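Local coordinates for protein succinylglutamate desuccinylase (Vibrio parahaemolyticus, PDB 2BCO) that probably hydrolyses N-succinylglutamate to succinate and glutamate, the last step of arginine breakdown by the succinyltransferase pathway, using one zinc ion per subunit, at residues Q8-D13 against G40-I45; T12-V17 against A96-T101; I58-H63 against A68-V73; S75-I80 against C91-A96; M218-V223 against T235-A240. One frame throughout, in Å; residues are numbered along the deposited sequence.

In the fold
Contacts 1, 3, 4 and 5 are wholly buried, whereas contact 2 is only partly so. Contacts 3 and 4 use successive parts of helix 68-81, packed first on strand 55-60 and then on the neighbouring strand 90-95. Contact 1 lays helix 10-15 against strand 41-45, which pairs with strand 90-95; contact 2 takes the end of that same short helix to helix 98-102. Contact 5 lies beyond Pro69 and Leu72, which touch Leu220 and Phe237. Chemistry varies with place: a single phenylalanine ring is central to each of contacts 1, 4 and 5, contact 2 is made by methyl groups and a proline ring, and contact 3 alone combines apolar packing with a zinc ligand.

Contact 1. Residues Q8-D13 against G40-I45; sequences QSFLTD and GVLEVI
Asp13 OD2 receives two backbone N-H groups just behind Phe10, the residue that reaches Gly40 and Leu42. The bond from Gln8 N is 3.0 Å long with an N-H...O angle of 153°, and it arrives on the syn side of the carboxylate, 17° out of its plane. Ser9 N adds a weak second bond to Asp13 OD2 at 3.5 Å. Ser9 is the N-cap of helix 10-15: its carbonyl O accepts Asp13 N at 2.9 Å, and its OG lies 3.0 Å from Thr12 OG1 in a hydrogen bond. With Asp74 OD1 as another partner of Ser9 OG, the start of the helix is held by polar bonds, none of them to strand 41-45.

The crossing itself is apolar. Phe10 carries its ring beside its own carbonyl carbon (chi1 -177°), which sends CZ forward to Gly40 C at 3.6 Å. Gly40 C and Val41 N sit at the ring's edge, close to its plane, while Leu42 CB approaches CE1 obliquely at 3.8 Å.

Strand 41-45 runs here between strands 33-38 and 90-95. The Phe10 ring also meets Leu36 of the first and Phe93 and Ile95 of the second, and Asp74 and Ile77 of helix 68-81 pack beside it, so the ring lies among side chains or backbone of three strands and a helix.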
# COMPACT_ATOMS: atom_id res chain seq x y z
N GLN A 8 8.57 2.27 -24.80
CA GLN A 8 9.02 0.92 -24.48
C GLN A 8 8.04 0.24 -23.51
O GLN A 8 7.59 -0.87 -23.78
CB GLN A 8 10.43 0.97 -23.88
CG GLN A 8 11.07 -0.39 -23.65
CD GLN A 8 12.58 -0.35 -23.73
OE1 GLN A 8 13.23 0.51 -23.13
NE2 GLN A 8 13.16 -1.29 -24.47
N SER A 9 7.73 0.90 -22.41
CA SER A 9 6.78 0.38 -21.41
C SER A 9 6.41 1.48 -20.42
O SER A 9 7.04 2.53 -20.36
CB SER A 9 7.38 -0.81 -20.66
OG SER A 9 8.37 -0.39 -19.74
N PHE A 10 5.37 1.22 -19.63
CA PHE A 10 4.92 2.20 -18.65
C PHE A 10 6.02 2.57 -17.65
O PHE A 10 6.28 3.75 -17.40
CB PHE A 10 3.69 1.65 -17.91
CG PHE A 10 3.09 2.61 -16.92
CD1 PHE A 10 2.87 3.94 -17.24
CD2 PHE A 10 2.70 2.16 -15.66
CE1 PHE A 10 2.27 4.81 -16.34
CE2 PHE A 10 2.10 3.02 -14.74
CZ PHE A 10 1.88 4.35 -15.09
N LEU A 11 6.68 1.56 -17.09
CA LEU A 11 7.74 1.79 -16.12
C LEU A 11 9.03 2.34 -16.73
O LEU A 11 9.70 3.17 -16.12
CB LEU A 11 8.04 0.49 -15.36
CG LEU A 11 9.23 0.50 -14.39
CD1 LEU A 11 9.03 1.57 -13.35
CD2 LEU A 11 9.36 -0.87 -13.75
N THR A 12 9.39 1.89 -17.92
CA THR A 12 10.61 2.38 -18.56
C THR A 12 10.44 3.82 -19.01
O THR A 12 11.32 4.65 -18.78
CB THR A 12 11.02 1.50 -19.76
OG1 THR A 12 11.32 0.18 -19.29
CG2 THR A 12 12.26 2.07 -20.43
N ASP A 13 9.32 4.13 -19.66
CA ASP A 13 9.09 5.50 -20.09
C ASP A 13 9.07 6.43 -18.88
O ASP A 13 9.66 7.51 -18.90
CB ASP A 13 7.77 5.64 -20.84
CG ASP A 13 7.83 5.10 -22.26
OD1 ASP A 13 7.01 5.54 -23.09
OD2 ASP A 13 8.68 4.22 -22.55
N GLY A 40 3.79 8.73 -15.29
CA GLY A 40 3.45 7.79 -14.24
C GLY A 40 2.00 7.73 -13.82
O GLY A 40 1.68 7.18 -12.77
N VAL A 41 1.11 8.28 -14.64
CA VAL A 41 -0.31 8.26 -14.31
C VAL A 41 -1.05 7.70 -15.52
O VAL A 41 -1.12 8.33 -16.57
CB VAL A 41 -0.80 9.69 -13.98
CG1 VAL A 41 -2.27 9.66 -13.59
CG2 VAL A 41 0.05 10.27 -12.85
N LEU A 42 -1.58 6.49 -15.37
CA LEU A 42 -2.27 5.85 -16.48
C LEU A 42 -3.65 5.38 -16.05
O LEU A 42 -3.78 4.60 -15.11
CB LEU A 42 -1.47 4.63 -16.96
CG LEU A 42 -1.54 4.12 -18.41
CD1 LEU A 42 -1.47 2.59 -18.42
CD2 LEU A 42 -2.80 4.59 -19.10
N GLU A 43 -4.69 5.86 -16.72
CA GLU A 43 -6.04 5.41 -16.39
C GLU A 43 -6.45 4.35 -17.40
O GLU A 43 -6.13 4.45 -18.59
CB GLU A 43 -7.03 6.56 -16.43
CG GLU A 43 -8.39 6.18 -15.86
CD GLU A 43 -9.33 7.35 -15.74
OE1 GLU A 43 -8.93 8.37 -15.13
OE2 GLU A 43 -10.47 7.25 -16.25
N VAL A 44 -7.15 3.33 -16.94
CA VAL A 44 -7.62 2.26 -17.81
C VAL A 44 -9.12 2.14 -17.58
O VAL A 44 -9.57 1.86 -16.47
CB VAL A 44 -6.90 0.93 -17.50
CG1 VAL A 44 -7.33 -0.15 -18.48
CG2 VAL A 44 -5.40 1.12 -17.57
N ILE A 45 -9.89 2.37 -18.64
CA ILE A 45 -11.35 2.30 -18.56
C ILE A 45 -11.86 1.10 -19.35
O ILE A 45 -11.41 0.86 -20.47
CB ILE A 45 -11.98 3.60 -19.13
CG1 ILE A 45 -11.48 4.81 -18.34
CG2 ILE A 45 -13.51 3.50 -19.08
CD1 ILE A 45 -12.00 6.14 -18.86

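Contact 2. Residues T12-V17 against A96-T101; sequences TDTLDV and AHPEST
Thr14 lays its methyl, CG2, on the ring of Pro98, 3.6 Å from CB and 4.1 Å from CG. This is helix-end packing: the last turn of the short helix 10-15 meets the first turn of helix 98-102, which follows strand 90-95 in the alpha/beta catalytic domain. His97 is the N-cap of that second helix, and Pro98 opens it.

At chi1 -65°, Thr14 OG1 lies beside the backbone N and bonds to Phe10 O within the same helix, while CG2, anti to that N, faces Pro98; the two side chains cross at about a right angle. Pro98 CB also lies 3.8 Å from Thr14 O, an oxygen that accepts a hydrogen bond from Arg39 NH1.

Leu15 takes a looser part. Its CB does not point at the other segment, but its end swings nearer, bringing CD1 within 4.2 Å of Pro98 CB. Thr101 offers its methyl from one turn further along, while its hydroxyl bonds to Gly64 O in the loop between the zinc ligands His63 and Glu66. The longest of these contacts is methyl to methyl: Leu15 CD1 and Thr101 CG2 are 4.4 Å apart.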
# COMPACT_ATOMS: atom_id res chain seq x y z
N THR A 12 9.39 1.89 -17.92
CA THR A 12 10.61 2.38 -18.56
C THR A 12 10.44 3.82 -19.01
O THR A 12 11.32 4.65 -18.78
CB THR A 12 11.02 1.50 -19.76
OG1 THR A 12 11.32 0.18 -19.29
CG2 THR A 12 12.26 2.07 -20.43
N ASP A 13 9.32 4.13 -19.66
CA ASP A 13 9.09 5.50 -20.09
C ASP A 13 9.07 6.43 -18.88
O ASP A 13 9.66 7.51 -18.90
CB ASP A 13 7.77 5.64 -20.84
CG ASP A 13 7.83 5.10 -22.26
OD1 ASP A 13 7.01 5.54 -23.09
OD2 ASP A 13 8.68 4.22 -22.55
N THR A 14 8.37 6.00 -17.83
CA THR A 14 8.27 6.79 -16.62
C THR A 14 9.65 7.12 -16.06
O THR A 14 9.88 8.23 -15.57
CB THR A 14 7.44 6.06 -15.53
OG1 THR A 14 6.08 5.91 -15.96
CG2 THR A 14 7.44 6.84 -14.24
N LEU A 15 10.56 6.16 -16.14
CA LEU A 15 11.91 6.35 -15.63
C LEU A 15 12.81 7.20 -16.51
O LEU A 15 13.84 7.69 -16.05
CB LEU A 15 12.57 4.98 -15.36
CG LEU A 15 12.45 4.50 -13.90
CD1 LEU A 15 11.09 4.85 -13.33
CD2 LEU A 15 12.70 3.00 -13.82
N ASP A 16 12.42 7.40 -17.77
CA ASP A 16 13.22 8.21 -18.69
C ASP A 16 12.71 9.64 -18.74
O ASP A 16 11.60 9.90 -19.21
CB ASP A 16 13.20 7.60 -20.10
CG ASP A 16 14.01 8.40 -21.09
OD1 ASP A 16 15.09 8.92 -20.71
OD2 ASP A 16 13.60 8.51 -22.26
N VAL A 17 13.53 10.57 -18.27
CA VAL A 17 13.16 11.98 -18.23
C VAL A 17 12.98 12.63 -19.60
O VAL A 17 12.25 13.61 -19.74
CB VAL A 17 14.20 12.80 -17.44
CG1 VAL A 17 13.68 14.21 -17.21
CG2 VAL A 17 14.50 12.12 -16.12
N ALA A 96 4.34 6.73 -8.45
CA ALA A 96 4.60 7.98 -7.79
C ALA A 96 6.10 8.12 -7.57
O ALA A 96 6.79 7.14 -7.34
CB ALA A 96 3.88 8.02 -6.45
N HIS A 97 6.61 9.34 -7.68
CA HIS A 97 8.04 9.56 -7.42
C HIS A 97 9.12 8.85 -8.24
O HIS A 97 10.05 8.27 -7.68
CB HIS A 97 8.31 9.28 -5.95
CG HIS A 97 9.20 10.28 -5.31
ND1 HIS A 97 9.86 11.25 -6.03
CD2 HIS A 97 9.52 10.50 -4.01
CE1 HIS A 97 10.55 12.02 -5.21
NE2 HIS A 97 10.36 11.58 -3.97
N PRO A 98 9.04 8.91 -9.57
CA PRO A 98 10.06 8.23 -10.37
C PRO A 98 11.49 8.78 -10.14
O PRO A 98 12.48 8.07 -10.35
CB PRO A 98 9.58 8.43 -11.80
CG PRO A 98 8.83 9.74 -11.72
CD PRO A 98 8.06 9.58 -10.44
N GLU A 99 11.60 10.02 -9.71
CA GLU A 99 12.92 10.58 -9.48
C GLU A 99 13.64 9.83 -8.37
O GLU A 99 14.85 9.64 -8.44
CB GLU A 99 12.82 12.07 -9.14
CG GLU A 99 14.18 12.74 -8.99
CD GLU A 99 14.07 14.25 -8.81
OE1 GLU A 99 15.12 14.90 -8.62
OE2 GLU A 99 12.94 14.78 -8.86
N SER A 100 12.90 9.40 -7.36
CA SER A 100 13.50 8.68 -6.25
C SER A 100 13.83 7.23 -6.63
O SER A 100 14.72 6.61 -6.04
CB SER A 100 12.57 8.71 -5.03
OG SER A 100 13.22 8.21 -3.88
N THR A 101 13.11 6.69 -7.60
CA THR A 101 13.37 5.33 -8.05
C THR A 101 14.70 5.34 -8.80
O THR A 101 15.42 4.34 -8.85
CB THR A 101 12.26 4.83 -9.00
OG1 THR A 101 11.00 4.90 -8.32
CG2 THR A 101 12.51 3.39 -9.41

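Contact 3. Residues I58-H63 against A68-V73; sequences ISCGIH and APMELV. With ZN (zinc ion), chain C.
Apolar packing joins Cys60 to Pro69, Met70 and Val73, uniting the first strand and the helix of a beta-alpha-beta unit (strand 55-60, helix 68-81, strand 90-95) in the catalytic domain. The short axes of strand 58-60 and helix 68-73 approach to 8.4 Å, with 137° between their N-to-C directions. Cys60 holds SG between its backbone N and carbonyl carbon (chi1 61°), directed at the helix. There SG lies 3.8 Å from CG of selenomethionine Met70 and 4.1 Å from Val73 CG2, while Cys60 CB meets Pro69 CB at 4.2 Å. Two residues back on the strand, Ile58 CG2 touches Val73 CG2 at 4.3 Å; Ser59 between them points to the other side, where its hydroxyl bonds to Asp153 and His151.

Gly61 turns the chain off the strand with a positive phi of 75°, and its backbone N comes near Met70 CG. Being glycine, it brings only backbone to Met70.

Metal coordination begins just past that turn. The connection from strand to helix contains the HxxE element of the M14-like zinc hydrolases: His63 and Glu66 bind the ion with His155 from strand 149-157. Held at ND1 by zinc and at NE2 by Asn111 OD1, the His63 ring has its rotation fixed from two sides. Its ND1 lies 2.4 Å from the zinc ion, and water 1 O lies 2.6 Å from that ion, in the plane of the ring at its edge.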
# COMPACT_ATOMS: atom_id res chain seq x y z
N ILE A 58 -4.37 1.86 -8.30
CA ILE A 58 -3.30 0.94 -7.99
C ILE A 58 -2.01 1.75 -8.04
O ILE A 58 -1.50 2.04 -9.12
CB ILE A 58 -3.25 -0.21 -9.03
CG1 ILE A 58 -4.60 -0.93 -9.06
CG2 ILE A 58 -2.13 -1.19 -8.67
CD1 ILE A 58 -4.79 -1.85 -10.27
N SER A 59 -1.50 2.13 -6.88
CA SER A 59 -0.28 2.91 -6.85
C SER A 59 0.93 2.12 -6.36
O SER A 59 0.81 1.18 -5.58
CB SER A 59 -0.47 4.17 -5.99
OG SER A 59 -0.82 3.87 -4.65
N CYS A 60 2.09 2.52 -6.86
CA CYS A 60 3.32 1.89 -6.46
C CYS A 60 4.39 2.96 -6.47
O CYS A 60 4.20 4.04 -7.05
CB CYS A 60 3.69 0.76 -7.43
SG CYS A 60 3.94 1.31 -9.10
N GLY A 61 5.52 2.68 -5.83
CA GLY A 61 6.59 3.64 -5.82
C GLY A 61 6.46 4.87 -4.94
O GLY A 61 7.19 5.83 -5.18
N ILE A 62 5.56 4.87 -3.96
CA ILE A 62 5.44 6.02 -3.05
C ILE A 62 6.85 6.20 -2.48
O ILE A 62 7.30 7.33 -2.23
CB ILE A 62 4.42 5.74 -1.91
CG1 ILE A 62 3.00 6.00 -2.41
CG2 ILE A 62 4.72 6.62 -0.68
CD1 ILE A 62 2.78 7.43 -2.91
N HIS A 63 7.53 5.07 -2.31
CA HIS A 63 8.91 5.00 -1.83
C HIS A 63 9.66 4.50 -3.07
O HIS A 63 9.33 3.44 -3.61
CB HIS A 63 9.02 4.00 -0.67
CG HIS A 63 8.43 4.51 0.60
ND1 HIS A 63 7.98 3.68 1.61
CD2 HIS A 63 8.24 5.77 1.05
CE1 HIS A 63 7.54 4.40 2.61
NE2 HIS A 63 7.68 5.68 2.30
N ALA A 68 9.60 -4.10 -6.88
CA ALA A 68 8.81 -5.29 -7.23
C ALA A 68 7.38 -4.98 -7.72
O ALA A 68 6.97 -5.44 -8.79
CB ALA A 68 8.77 -6.27 -6.06
N PRO A 69 6.61 -4.20 -6.95
CA PRO A 69 5.24 -3.91 -7.42
C PRO A 69 5.24 -3.12 -8.73
O PRO A 69 4.32 -3.26 -9.54
CB PRO A 69 4.64 -3.11 -6.26
CG PRO A 69 5.40 -3.62 -5.07
CD PRO A 69 6.82 -3.68 -5.60
N MSE A 70 6.26 -2.28 -8.91
CA MSE A 70 6.36 -1.48 -10.12
C MSE A 70 6.51 -2.43 -11.31
O MSE A 70 5.91 -2.20 -12.36
CB MSE A 70 7.58 -0.55 -10.04
CG MSE A 70 7.63 0.30 -8.78
SE MSE A 70 9.10 1.59 -8.72
CE MSE A 70 10.34 0.68 -9.89
N GLU A 71 7.29 -3.49 -11.13
CA GLU A 71 7.50 -4.48 -12.19
C GLU A 71 6.19 -5.20 -12.47
O GLU A 71 5.85 -5.44 -13.64
CB GLU A 71 8.57 -5.51 -11.79
CG GLU A 71 9.97 -4.95 -11.54
CD GLU A 71 11.07 -5.99 -11.83
OE1 GLU A 71 11.88 -6.30 -10.93
OE2 GLU A 71 11.11 -6.49 -12.98
N LEU A 72 5.45 -5.56 -11.42
CA LEU A 72 4.16 -6.25 -11.59
C LEU A 72 3.18 -5.35 -12.34
O LEU A 72 2.49 -5.80 -13.25
CB LEU A 72 3.55 -6.64 -10.24
CG LEU A 72 4.35 -7.64 -9.40
CD1 LEU A 72 3.54 -8.05 -8.19
CD2 LEU A 72 4.71 -8.88 -10.26
N VAL A 73 3.14 -4.08 -11.95
CA VAL A 73 2.26 -3.12 -12.60
C VAL A 73 2.68 -2.99 -14.06
O VAL A 73 1.85 -2.96 -14.96
CB VAL A 73 2.32 -1.73 -11.92
CG1 VAL A 73 1.62 -0.68 -12.77
CG2 VAL A 73 1.67 -1.80 -10.53
ZN ZN C . 6.93 1.57 1.39
O HOH W 1 7.48 0.37 3.57

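Contact 4. Residues S75-I80 against C91-A96; sequences SIIKDI and CLFIIA
One face of the Phe93 ring carries the end of Ile77: CD1 stands 3.6 Å from the ring centroid and 15° off the ring normal, a CH-pi contact offset toward the rim. CG and CD1 of Phe93 are its nearest ring atoms, both 3.6 Å from that methyl. Ile76 CG2 and Ile80 CD1 come to the far end of the ring obliquely, at 3.8 Å and 4.3 Å from Phe93 CZ. The Ile77 side chain leaves its helix off to one side, yet a turn about its CB-CG1 bond (chi2 -61°) carries CD1 back over the ring, meeting Phe93 from the opposite direction.

Helix 68-81 and strand 90-95 are the second and third elements of the beta-alpha-beta unit that begins with strand 55-60. The axes of helix 75-80 and strand 91-95 are 11.3 Å apart at closest approach, and their N-to-C directions differ by 137°; the spacing is bridged by the phenyl ring on one side and three isoleucines on the other.

Helix 10-15 closes on the same layer, since Phe10 touches both Ile77 and Phe93. Ile76, besides crossing Phe93 at about a right angle, reaches Asp238, Leu241 and Arg242 of helix 235-245.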
# COMPACT_ATOMS: atom_id res chain seq x y z
N SER A 75 4.04 -5.16 -16.05
CA SER A 75 3.63 -6.34 -16.83
C SER A 75 2.11 -6.37 -17.03
O SER A 75 1.63 -6.89 -18.05
CB SER A 75 4.09 -7.62 -16.14
OG SER A 75 5.50 -7.63 -15.99
N ILE A 76 1.36 -5.84 -16.07
CA ILE A 76 -0.09 -5.79 -16.19
C ILE A 76 -0.46 -4.79 -17.29
O ILE A 76 -1.36 -5.06 -18.10
CB ILE A 76 -0.75 -5.40 -14.83
CG1 ILE A 76 -0.78 -6.64 -13.93
CG2 ILE A 76 -2.15 -4.85 -15.03
CD1 ILE A 76 -1.15 -6.36 -12.50
N ILE A 77 0.23 -3.66 -17.34
CA ILE A 77 -0.03 -2.66 -18.37
C ILE A 77 0.28 -3.28 -19.73
O ILE A 77 -0.49 -3.13 -20.69
CB ILE A 77 0.87 -1.40 -18.19
CG1 ILE A 77 0.64 -0.77 -16.81
CG2 ILE A 77 0.61 -0.41 -19.31
CD1 ILE A 77 -0.76 -0.29 -16.58
N LYS A 78 1.40 -3.97 -19.82
CA LYS A 78 1.80 -4.61 -21.06
C LYS A 78 0.78 -5.64 -21.54
O LYS A 78 0.51 -5.75 -22.73
CB LYS A 78 3.17 -5.26 -20.89
CG LYS A 78 3.77 -5.86 -22.16
CD LYS A 78 5.20 -6.32 -21.92
CE LYS A 78 6.09 -5.15 -21.48
NZ LYS A 78 7.49 -5.57 -21.19
N ASP A 79 0.21 -6.40 -20.60
CA ASP A 79 -0.77 -7.42 -20.96
C ASP A 79 -2.12 -6.81 -21.32
O ASP A 79 -2.83 -7.34 -22.18
CB ASP A 79 -0.93 -8.44 -19.82
CG ASP A 79 0.30 -9.33 -19.66
OD1 ASP A 79 1.14 -9.36 -20.58
OD2 ASP A 79 0.43 -10.00 -18.62
N ILE A 80 -2.48 -5.71 -20.67
CA ILE A 80 -3.74 -5.05 -20.98
C ILE A 80 -3.66 -4.44 -22.38
O ILE A 80 -4.62 -4.48 -23.15
CB ILE A 80 -4.04 -3.90 -19.97
CG1 ILE A 80 -4.34 -4.48 -18.59
CG2 ILE A 80 -5.20 -3.05 -20.48
CD1 ILE A 80 -4.53 -3.44 -17.52
N CYS A 91 -9.40 1.51 -13.73
CA CYS A 91 -8.20 1.60 -12.90
C CYS A 91 -7.38 2.85 -13.13
O CYS A 91 -7.44 3.47 -14.20
CB CYS A 91 -7.29 0.39 -13.15
SG CYS A 91 -8.06 -1.24 -13.05
N LEU A 92 -6.61 3.23 -12.12
CA LEU A 92 -5.73 4.38 -12.21
C LEU A 92 -4.38 3.87 -11.71
O LEU A 92 -4.20 3.69 -10.49
CB LEU A 92 -6.21 5.53 -11.33
CG LEU A 92 -5.32 6.78 -11.44
CD1 LEU A 92 -5.44 7.35 -12.84
CD2 LEU A 92 -5.72 7.82 -10.41
N PHE A 93 -3.45 3.63 -12.63
CA PHE A 93 -2.12 3.14 -12.27
C PHE A 93 -1.19 4.30 -12.01
O PHE A 93 -1.08 5.23 -12.82
CB PHE A 93 -1.53 2.25 -13.38
CG PHE A 93 -2.26 0.93 -13.55
CD1 PHE A 93 -3.36 0.83 -14.38
CD2 PHE A 93 -1.85 -0.20 -12.86
CE1 PHE A 93 -4.06 -0.38 -14.53
CE2 PHE A 93 -2.53 -1.42 -12.99
CZ PHE A 93 -3.64 -1.51 -13.83
N ILE A 94 -0.50 4.23 -10.89
CA ILE A 94 0.38 5.31 -10.54
C ILE A 94 1.77 4.84 -10.15
O ILE A 94 1.93 3.88 -9.40
CB ILE A 94 -0.21 6.13 -9.35
CG1 ILE A 94 -1.56 6.73 -9.75
CG2 ILE A 94 0.75 7.23 -8.93
CD1 ILE A 94 -2.24 7.48 -8.61
N ILE A 95 2.77 5.50 -10.72
CA ILE A 95 4.15 5.24 -10.36
C ILE A 95 4.48 6.61 -9.76
O ILE A 95 4.79 7.55 -10.48
CB ILE A 95 5.07 5.00 -11.58
CG1 ILE A 95 4.73 3.67 -12.24
CG2 ILE A 95 6.53 4.98 -11.13
CD1 ILE A 95 5.47 3.44 -13.53
N ALA A 96 4.34 6.73 -8.45
CA ALA A 96 4.60 7.98 -7.79
C ALA A 96 6.10 8.12 -7.57
O ALA A 96 6.79 7.14 -7.34
CB ALA A 96 3.88 8.02 -6.45

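Contact 5. Residues M218-V223 against T235-A240; sequences MELGRV and TAFDLA
Strand 214-220 carries the predicted active-site Glu219 near its end, and this contact is made by the two residues flanking it, which pack on helix 235-245 of the catalytic domain. Strand alternation separates the roles: the CB atoms of Met218 and Leu220 point toward the helix, whereas that of Glu219 points to the opposite face, where its side chain touches the zinc ligand His155.

Phe237 receives both neighbours. Its CG lies beside its own carbonyl carbon (chi1 163°), which stands the ring up from the helix toward the strand. Leu220 CD2 sits over one face, 4.0 Å from the centroid and 23° off the normal, in a CH-pi contact displaced toward CE2, from which it is 3.7 Å. Selenomethionine Met218 arrives differently: a turn of 90° about its CG-SE bond (chi3) brings CE to the ring edge, near the plane, 3.6 Å from Phe237 CE1. The SE atom is 5.0 Å from the centroid in an oblique Met-aromatic contact.

Leu72 of helix 68-81, Leu154 of strand 149-157 and Phe184 of helix 179-188 also touch Phe237. Since all the groups that meet across these two segments are apolar and buried, the contact probably rests on dispersion, with a weakly directional CH-pi approach and a Met-aromatic one, while the carboxylate of Glu219 is turned to the other face of the strand.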
# COMPACT_ATOMS: atom_id res chain seq x y z
N MSE A 218 0.02 -2.26 1.05
CA MSE A 218 0.47 -3.64 1.00
C MSE A 218 2.00 -3.79 0.94
O MSE A 218 2.65 -3.23 0.06
CB MSE A 218 -0.19 -4.35 -0.19
CG MSE A 218 -1.71 -4.30 -0.15
SE MSE A 218 -2.61 -5.05 -1.70
CE MSE A 218 -2.75 -6.87 -1.07
N GLU A 219 2.55 -4.54 1.89
CA GLU A 219 3.99 -4.79 1.95
C GLU A 219 4.29 -6.08 1.17
O GLU A 219 4.13 -7.19 1.69
CB GLU A 219 4.44 -4.95 3.40
CG GLU A 219 4.04 -3.82 4.33
CD GLU A 219 4.70 -2.49 4.00
OE1 GLU A 219 5.89 -2.46 3.65
OE2 GLU A 219 4.01 -1.45 4.12
N LEU A 220 4.73 -5.91 -0.07
CA LEU A 220 5.04 -7.03 -0.97
C LEU A 220 6.53 -7.32 -1.04
O LEU A 220 7.26 -6.71 -1.83
CB LEU A 220 4.53 -6.72 -2.38
CG LEU A 220 3.04 -6.82 -2.69
CD1 LEU A 220 2.22 -6.52 -1.46
CD2 LEU A 220 2.70 -5.87 -3.83
N GLY A 221 6.99 -8.26 -0.23
CA GLY A 221 8.39 -8.61 -0.27
C GLY A 221 9.30 -7.54 0.31
O GLY A 221 8.87 -6.71 1.11
N ARG A 222 10.55 -7.58 -0.12
CA ARG A 222 11.59 -6.66 0.34
C ARG A 222 12.05 -5.78 -0.81
O ARG A 222 11.72 -6.05 -1.97
CB ARG A 222 12.78 -7.47 0.86
CG ARG A 222 12.42 -8.43 1.98
CD ARG A 222 12.40 -7.71 3.31
NE ARG A 222 13.75 -7.36 3.74
CZ ARG A 222 14.63 -8.23 4.23
NH1 ARG A 222 14.29 -9.52 4.36
NH2 ARG A 222 15.84 -7.83 4.58
N VAL A 223 12.83 -4.75 -0.50
CA VAL A 223 13.34 -3.86 -1.54
C VAL A 223 14.52 -4.49 -2.29
O VAL A 223 15.35 -5.18 -1.70
CB VAL A 223 13.80 -2.49 -0.96
CG1 VAL A 223 12.76 -1.97 0.03
CG2 VAL A 223 15.14 -2.62 -0.29
N THR A 235 3.71 -14.22 -7.04
CA THR A 235 2.81 -14.80 -8.02
C THR A 235 1.34 -14.86 -7.55
O THR A 235 0.44 -14.49 -8.29
CB THR A 235 3.27 -16.22 -8.42
OG1 THR A 235 4.59 -16.13 -8.98
CG2 THR A 235 2.32 -16.85 -9.43
N ALA A 236 1.11 -15.32 -6.33
CA ALA A 236 -0.25 -15.42 -5.82
C ALA A 236 -0.91 -14.04 -5.75
O ALA A 236 -2.07 -13.87 -6.13
CB ALA A 236 -0.25 -16.08 -4.43
N PHE A 237 -0.17 -13.05 -5.27
CA PHE A 237 -0.73 -11.72 -5.20
C PHE A 237 -1.06 -11.18 -6.60
O PHE A 237 -2.15 -10.64 -6.82
CB PHE A 237 0.26 -10.75 -4.54
CG PHE A 237 -0.06 -9.31 -4.80
CD1 PHE A 237 -1.03 -8.66 -4.05
CD2 PHE A 237 0.57 -8.62 -5.84
CE1 PHE A 237 -1.37 -7.34 -4.33
CE2 PHE A 237 0.23 -7.30 -6.12
CZ PHE A 237 -0.74 -6.66 -5.37
N ASP A 238 -0.11 -11.31 -7.52
CA ASP A 238 -0.28 -10.81 -8.88
C ASP A 238 -1.49 -11.40 -9.60
O ASP A 238 -2.17 -10.70 -10.36
CB ASP A 238 0.99 -11.07 -9.68
CG ASP A 238 0.90 -10.57 -11.11
OD1 ASP A 238 0.75 -9.35 -11.31
OD2 ASP A 238 0.96 -11.40 -12.03
N LEU A 239 -1.74 -12.68 -9.37
CA LEU A 239 -2.86 -13.39 -9.98
C LEU A 239 -4.16 -12.88 -9.37
O LEU A 239 -5.15 -12.66 -10.06
CB LEU A 239 -2.72 -14.89 -9.72
CG LEU A 239 -3.35 -15.88 -10.70
CD1 LEU A 239 -3.02 -17.30 -10.25
CD2 LEU A 239 -4.84 -15.69 -10.76
N ALA A 240 -4.14 -12.68 -8.05
CA ALA A 240 -5.32 -12.17 -7.36
C ALA A 240 -5.60 -10.75 -7.87
O ALA A 240 -6.75 -10.38 -8.07
CB ALA A 240 -5.09 -12.16 -5.85